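Local coordinates for protein pyruvate kinase (Cryptosporidium parvum, PDB 4DRS) that probably catalyses the last step of glycolysis, moving the phosphate of phosphoenolpyruvate to ADP to give pyruvate and ATP, with magnesium and potassium as metal ions, at residues S159-I162 with G163-V166; V238-G241 with A242-Q245; D281-C284 with S285-G289; T434-T437 with A438-I441. All coordinates share one frame; numbering follows the deposited sequence.

Contact 1 of 4, residues S159-I162 with G163-V166; sequences SVQI and GSTV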
# COMPACT_ATOMS: atom_id res chain seq x y z
N SER A 159 33.18 46.17 -8.65
CA SER A 159 32.13 45.14 -8.59
C SER A 159 30.75 45.68 -8.96
O SER A 159 29.83 44.90 -9.22
CB SER A 159 32.09 44.50 -7.20
OG SER A 159 33.32 43.86 -6.91
N VAL A 160 30.61 47.00 -8.96
CA VAL A 160 29.36 47.65 -9.36
C VAL A 160 29.55 48.45 -10.65
O VAL A 160 30.67 48.61 -11.14
CB VAL A 160 28.78 48.56 -8.25
CG1 VAL A 160 28.44 47.75 -7.01
CG2 VAL A 160 29.74 49.70 -7.91
N GLN A 161 28.44 48.94 -11.21
CA GLN A 161 28.48 49.88 -12.32
C GLN A 161 27.46 50.99 -12.08
O GLN A 161 26.59 50.85 -11.21
CB GLN A 161 28.23 49.17 -13.66
CG GLN A 161 27.02 48.25 -13.68
CD GLN A 161 26.72 47.69 -15.06
OE1 GLN A 161 27.60 47.19 -15.75
NE2 GLN A 161 25.46 47.78 -15.46
N ILE A 162 27.57 52.09 -12.82
CA ILE A 162 26.61 53.19 -12.71
C ILE A 162 25.20 52.62 -12.90
O ILE A 162 24.89 52.04 -13.94
CB ILE A 162 26.87 54.31 -13.76
CG1 ILE A 162 28.33 54.80 -13.70
CG2 ILE A 162 25.87 55.45 -13.61
CD1 ILE A 162 28.73 55.59 -12.47
N GLY A 163 24.37 52.76 -11.87
CA GLY A 163 23.00 52.25 -11.93
C GLY A 163 22.72 51.02 -11.08
O GLY A 163 21.56 50.70 -10.82
N SER A 164 23.78 50.33 -10.66
CA SER A 164 23.66 49.16 -9.77
C SER A 164 23.03 49.54 -8.43
O SER A 164 23.19 50.67 -7.96
CB SER A 164 25.02 48.50 -9.53
OG SER A 164 25.56 47.96 -10.73
N THR A 165 22.33 48.59 -7.83
CA THR A 165 21.70 48.80 -6.53
C THR A 165 22.52 48.17 -5.40
O THR A 165 22.97 47.03 -5.51
CB THR A 165 20.25 48.27 -6.49
OG1 THR A 165 20.23 46.87 -6.82
CG2 THR A 165 19.36 49.04 -7.47
N VAL A 166 22.73 48.93 -4.33
CA VAL A 166 23.47 48.46 -3.16
C VAL A 166 22.51 48.42 -1.97
O VAL A 166 21.90 49.43 -1.63
CB VAL A 166 24.69 49.35 -2.84
CG1 VAL A 166 25.50 48.77 -1.69
CG2 VAL A 166 25.57 49.53 -4.07
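Ser-164 and Gln-161 grip each other twice across a tight reversal of the chain. The backbone N-H of Gln-161 points at the hydroxyl of Ser-164, a nearly straight bond of 3.1 Å from Gln-161 N to Ser-164 OG with 162° at the hydrogen. In return Ser-164 N donates to Gln-161 O at 2.9 Å, arriving somewhat tilted from the carbonyl plane. One residue thus supplies both the acceptor and the donor. Its chi1 of -64° keeps OG beside its own backbone N and turned back over the reversal. The aliphatic part of Gln-161 lies along the same hydroxyl, with CG 3.3 Å from Ser-164 OG.

A second layer flanks this pair. Val-160 CB packs on Ser-164 CB at 4.0 Å, and its CG1 branch reaches loosely toward Val-166 CG2, 4.5 Å away. The pair is framed by a type II beta turn from Gln-161 to Ser-164. Gly-163 takes its third position with a phi of 108°, where a CB would jam against the carbonyl O of Ile-162. At the second position, the CB of Ile-162 is directed away overall, though it lies close to Gly-163 N.

Further out, the turn feeds strand 165-168 of the mixed sheet in the small lid (B) domain that pyruvate kinases insert into their barrel. Gly-163 and Ser-164 share backbone bonds with Val-177 of the antiparallel strand 173-180, as Val-166 does with Thr-175. The side chains of Val-160 and Val-166 touch Leu-203 and Ile-185 of strand 184-188.

Contact 2 of 4, residues V238-G241 with A242-Q245; sequences VQNG and ADVQ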
# COMPACT_ATOMS: atom_id res chain seq x y z
N VAL A 238 28.47 28.11 1.44
CA VAL A 238 29.03 27.07 0.58
C VAL A 238 28.28 27.06 -0.74
O VAL A 238 27.05 27.21 -0.76
CB VAL A 238 28.97 25.68 1.26
CG1 VAL A 238 29.42 24.58 0.31
CG2 VAL A 238 29.83 25.68 2.51
N GLN A 239 29.01 26.92 -1.85
CA GLN A 239 28.42 27.04 -3.18
C GLN A 239 28.67 25.83 -4.09
O GLN A 239 27.97 25.65 -5.09
CB GLN A 239 28.90 28.32 -3.86
CG GLN A 239 28.41 29.58 -3.16
CD GLN A 239 28.88 30.87 -3.80
OE1 GLN A 239 28.29 31.93 -3.59
NE2 GLN A 239 29.95 30.79 -4.59
N ASN A 240 29.66 25.02 -3.73
CA ASN A 240 29.96 23.78 -4.45
C ASN A 240 30.82 22.85 -3.61
O ASN A 240 31.35 23.26 -2.58
CB ASN A 240 30.65 24.07 -5.79
CG ASN A 240 31.68 25.17 -5.68
OD1 ASN A 240 32.68 25.03 -4.97
ND2 ASN A 240 31.45 26.28 -6.37
N GLY A 241 30.94 21.60 -4.05
CA GLY A 241 31.74 20.58 -3.35
C GLY A 241 33.20 20.96 -3.14
O GLY A 241 33.83 20.49 -2.19
N ALA A 242 33.72 21.82 -4.01
CA ALA A 242 35.10 22.29 -3.91
C ALA A 242 35.33 23.13 -2.66
O ALA A 242 36.44 23.11 -2.10
CB ALA A 242 35.50 23.06 -5.16
N ASP A 243 34.30 23.85 -2.22
CA ASP A 243 34.35 24.62 -0.97
C ASP A 243 34.52 23.68 0.22
O ASP A 243 35.32 23.94 1.12
CB ASP A 243 33.09 25.46 -0.78
CG ASP A 243 32.91 26.52 -1.86
OD1 ASP A 243 33.92 27.05 -2.37
OD2 ASP A 243 31.75 26.85 -2.18
N VAL A 244 33.76 22.58 0.21
CA VAL A 244 33.84 21.56 1.25
C VAL A 244 35.22 20.90 1.25
O VAL A 244 35.83 20.72 2.31
CB VAL A 244 32.72 20.50 1.10
CG1 VAL A 244 32.76 19.49 2.24
CG2 VAL A 244 31.34 21.15 1.05
N GLN A 245 35.71 20.56 0.06
CA GLN A 245 37.01 19.91 -0.11
C GLN A 245 38.20 20.76 0.32
O GLN A 245 39.20 20.23 0.81
CB GLN A 245 37.20 19.39 -1.54
CG GLN A 245 36.61 18.00 -1.76
CD GLN A 245 36.63 17.57 -3.22
OE1 GLN A 245 36.13 18.28 -4.10
NE2 GLN A 245 37.19 16.39 -3.48
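A capping box closes the start of helix 241-252, with Asn-240 as N-cap and Asp-243 as the third residue of the first turn. The carboxylate of Asp-243 reaches back to the loop, where its OD2 takes two backbone N-H groups. Gln-239 N approaches nearly along the C-O axis, 2.8 Å from Asp-243 OD2. Asn-240 N comes in from above the carboxylate plane, and its 3.2 Å to Asp-243 OD2 makes the longer bond. A chi1 of -63° sets the Asp-243 CG beside its own backbone N, from where OD2 can span both donors.

The reciprocal half of the box is weaker. Asn-240 OD1 accepts from Asp-243 N over 3.4 Å, a weak bond, while the same N-H also meets the backbone O of Asn-240 at 3.0 Å, above its carbonyl plane. The Asn-240 and Asp-243 side chains cross at about a right angle, while the amide and carboxylate planes are 35° apart. Alongside the box, Val-238 CG1 touches Asp-243 CB at 3.9 Å and Val-244 CG2 at 4.0 Å. The amide of Gln-239 looks elsewhere, its OE1 bonded to Asn-273.

A carboxylate here should be favoured electrostatically by the helix N-terminus. Such boxes typify helix starts, and this one ends the loop from strand 232-235 into the next helix of the beta/alpha barrel.

Contact 3 of 4, residues D281-C284 with S285-G289; sequences DSIC and SESDG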
# COMPACT_ATOMS: atom_id res chain seq x y z
N ASP A 281 23.25 18.78 -4.26
CA ASP A 281 23.59 17.36 -4.25
C ASP A 281 25.07 17.11 -4.01
O ASP A 281 25.44 16.28 -3.18
CB ASP A 281 23.13 16.68 -5.55
CG ASP A 281 21.62 16.57 -5.65
OD1 ASP A 281 20.96 16.27 -4.63
OD2 ASP A 281 21.10 16.79 -6.76
N SER A 282 25.90 17.85 -4.74
CA SER A 282 27.35 17.79 -4.60
C SER A 282 27.78 18.19 -3.18
O SER A 282 28.57 17.49 -2.54
CB SER A 282 27.98 18.70 -5.65
OG SER A 282 29.36 18.91 -5.41
N ILE A 283 27.25 19.31 -2.69
CA ILE A 283 27.57 19.82 -1.37
C ILE A 283 27.16 18.84 -0.27
O ILE A 283 27.97 18.49 0.60
CB ILE A 283 26.93 21.21 -1.14
CG1 ILE A 283 27.47 22.21 -2.17
CG2 ILE A 283 27.19 21.69 0.28
CD1 ILE A 283 26.62 23.44 -2.36
N CYS A 284 25.91 18.38 -0.34
CA CYS A 284 25.37 17.40 0.60
C CYS A 284 26.18 16.11 0.62
O CYS A 284 26.48 15.57 1.69
CB CYS A 284 23.91 17.10 0.26
SG CYS A 284 23.12 15.86 1.33
N SER A 285 26.55 15.64 -0.56
CA SER A 285 27.35 14.43 -0.71
C SER A 285 28.77 14.56 -0.11
O SER A 285 29.32 13.60 0.41
CB SER A 285 27.44 14.06 -2.20
OG SER A 285 28.30 12.97 -2.41
N GLU A 286 29.34 15.76 -0.19
CA GLU A 286 30.68 16.02 0.35
C GLU A 286 30.69 16.27 1.86
O GLU A 286 31.68 15.98 2.53
CB GLU A 286 31.34 17.21 -0.37
CG GLU A 286 31.41 17.09 -1.88
CD GLU A 286 32.68 16.43 -2.37
OE1 GLU A 286 32.92 15.25 -2.03
OE2 GLU A 286 33.43 17.09 -3.12
N SER A 287 29.60 16.83 2.38
CA SER A 287 29.57 17.33 3.76
C SER A 287 29.18 16.27 4.79
O SER A 287 28.73 15.19 4.43
CB SER A 287 28.63 18.53 3.85
OG SER A 287 28.97 19.53 2.90
N ASP A 288 29.38 16.58 6.07
CA ASP A 288 28.93 15.71 7.16
C ASP A 288 27.50 16.07 7.56
O ASP A 288 26.84 15.31 8.25
CB ASP A 288 29.85 15.83 8.38
CG ASP A 288 31.28 15.44 8.08
OD1 ASP A 288 31.49 14.42 7.39
OD2 ASP A 288 32.21 16.13 8.54
N GLY A 289 27.05 17.24 7.11
CA GLY A 289 25.71 17.72 7.41
C GLY A 289 25.38 18.99 6.64
O GLY A 289 26.27 19.62 6.05
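Near the start of the short helix 280-286, Asp-281 O accepts from Ser-285 N at 2.9 Å; the Asp-281 carboxylate turns outward to a salt bridge with Lys-316. Next, Ser-282 O takes the Glu-286 N-H at 3.0 Å. A chi1 of -55° sets the Glu-286 CG beside its backbone N, close against that same carbonyl.

Ile-283 carries the key acceptor. Its O is held by both the hydroxyl and the backbone N-H of Ser-287: the hydroxyl donates at 2.7 Å from Ser-287 OG to Ile-283 O, from above the carbonyl plane, and Ser-287 N adds a bond of 2.9 Å to that oxygen, nearly end-on. The chi1 of -53° holds OG beside the backbone N of Ser-287, letting one residue clasp the carbonyl twice. Ser-287 OG is also hydrogen-bonded to Ser-269 OG of strand 266-271. The CG2 branch of Ile-283 lies 3.8 Å from Ser-287 OG.

Cys-284 O comes last, with a weak 3.4 Å bond from Ser-287 N and a hydrogen bond from Lys-322 NZ, which also donates to Ser-287 O. Positive charge at these carbonyls probably offsets the helix dipole. This is a helix C-terminus closed by a serine folding back on the carbonyl four residues earlier, just before strand 289-293 of the beta/alpha barrel.

Contact 4 of 4, residues T434-T437 with A438-I441; sequences TGNT and ARLI. With SO4 (sulfate ion), chain C.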
# COMPACT_ATOMS: atom_id res chain seq x y z
N THR A 434 32.76 5.17 17.05
CA THR A 434 32.80 6.27 16.09
C THR A 434 31.49 7.05 16.00
O THR A 434 31.47 8.18 15.52
CB THR A 434 33.16 5.79 14.66
OG1 THR A 434 32.15 4.90 14.18
CG2 THR A 434 34.53 5.11 14.62
N GLY A 435 30.40 6.44 16.47
CA GLY A 435 29.07 7.03 16.37
C GLY A 435 28.32 6.68 15.10
O GLY A 435 27.15 7.05 14.94
N ASN A 436 28.98 5.96 14.20
CA ASN A 436 28.40 5.65 12.89
C ASN A 436 27.11 4.83 12.97
O ASN A 436 26.12 5.16 12.30
CB ASN A 436 29.43 4.98 11.97
CG ASN A 436 30.55 5.93 11.56
OD1 ASN A 436 30.43 7.16 11.64
ND2 ASN A 436 31.66 5.35 11.10
N THR A 437 27.11 3.79 13.79
CA THR A 437 25.91 2.99 14.00
C THR A 437 24.78 3.83 14.61
O THR A 437 23.61 3.66 14.24
CB THR A 437 26.19 1.74 14.87
OG1 THR A 437 27.18 0.93 14.23
CG2 THR A 437 24.94 0.92 15.06
N ALA A 438 25.12 4.75 15.51
CA ALA A 438 24.13 5.64 16.11
C ALA A 438 23.52 6.59 15.06
O ALA A 438 22.32 6.85 15.08
CB ALA A 438 24.73 6.42 17.27
N ARG A 439 24.34 7.07 14.14
CA ARG A 439 23.87 7.89 13.02
C ARG A 439 22.96 7.10 12.06
O ARG A 439 21.96 7.62 11.56
CB ARG A 439 25.05 8.50 12.26
CG ARG A 439 25.56 9.80 12.88
CD ARG A 439 26.71 10.43 12.10
NE ARG A 439 27.96 9.70 12.30
CZ ARG A 439 28.80 9.89 13.32
NH1 ARG A 439 28.54 10.80 14.25
NH2 ARG A 439 29.91 9.16 13.40
N LEU A 440 23.32 5.84 11.81
CA LEU A 440 22.54 4.96 10.95
C LEU A 440 21.18 4.60 11.55
O LEU A 440 20.18 4.54 10.84
CB LEU A 440 23.33 3.70 10.59
CG LEU A 440 24.50 3.89 9.62
CD1 LEU A 440 25.40 2.67 9.63
CD2 LEU A 440 24.02 4.21 8.21
N ILE A 441 21.14 4.35 12.86
CA ILE A 441 19.87 4.09 13.54
C ILE A 441 18.99 5.33 13.46
O ILE A 441 17.80 5.23 13.16
CB ILE A 441 20.06 3.63 15.01
CG1 ILE A 441 20.88 2.33 15.07
CG2 ILE A 441 18.71 3.41 15.69
CD1 ILE A 441 21.36 1.97 16.46
S SO4 C . 30.53 1.80 15.09
O1 SO4 C . 30.62 0.61 15.96
O2 SO4 C . 29.15 2.31 15.15
O3 SO4 C . 31.46 2.85 15.58
O4 SO4 C . 30.91 1.46 13.71
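Arg-439 folds its side chain back over the first turn of its helix, and one nitrogen, NH2, makes two hydrogen bonds. Asn-436 OD1 meets NH2 at 2.7 Å, in the guanidinium plane and almost straight (173°), although the amide itself is turned 70° from that plane. Thr-434 O accepts from the same NH2 at 2.8 Å, tilted out of the guanidinium plane. Over one face, centred, sits Gly-435 O, 3.6 Å above the Arg-439 guanidinium plane. Together the two bonds and the carbonyl over the face restrain the rotation of the group.

The backbone bonds are ordinary helical ones: Arg-439 N to Gly-435 O, Leu-440 N to Asn-436 O, and Ile-441 N to Thr-437 O.

Within the two segments, two threonines bind a sulfate, probably from the crystallisation liquor. Thr-434 OG1 donates to sulfate O3 at 2.6 Å, joined by Thr-434 N. Thr-437 OG1 donates to sulfate O2 at 2.6 Å, again with its own N. In Thr-437 a chi1 of -59° sets OG1 beside that N, aiming both at one oxygen. Thr-432 OG1 and Glu-433 N add further bonds to the cradle, which is consistent with the effector-phosphate site in allosteric relatives.

Among apolar contacts, Thr-437 CG2 meets Ile-441 CD1 at 4.0 Å. Helix 436-443 crosses from strand 427-431 to strand 449-454, with Ile-441 packed on both strands and Leu-440 on helix 408-422.

The four contacts come in series along the chain and sample three parts of the enzyme. Contact 1 lies far out in the lid domain, its centre about 28 Å from that of contact 2. Contacts 2 and 3 belong to successive beta-alpha units of the barrel and touch, their centres about 9 Å apart: Val-244 CG2 packs 3.4 Å from Ser-287 OG, so the start of helix 241-252 adjoins the end of helix 280-286. Contact 4 comes within about 6 Å of contact 3 at nearest atoms. Its centre is about 50 Å from that of contact 1, on the opposite side of the chain's centre, so the set spans lid, barrel and C-terminal alpha/beta domain.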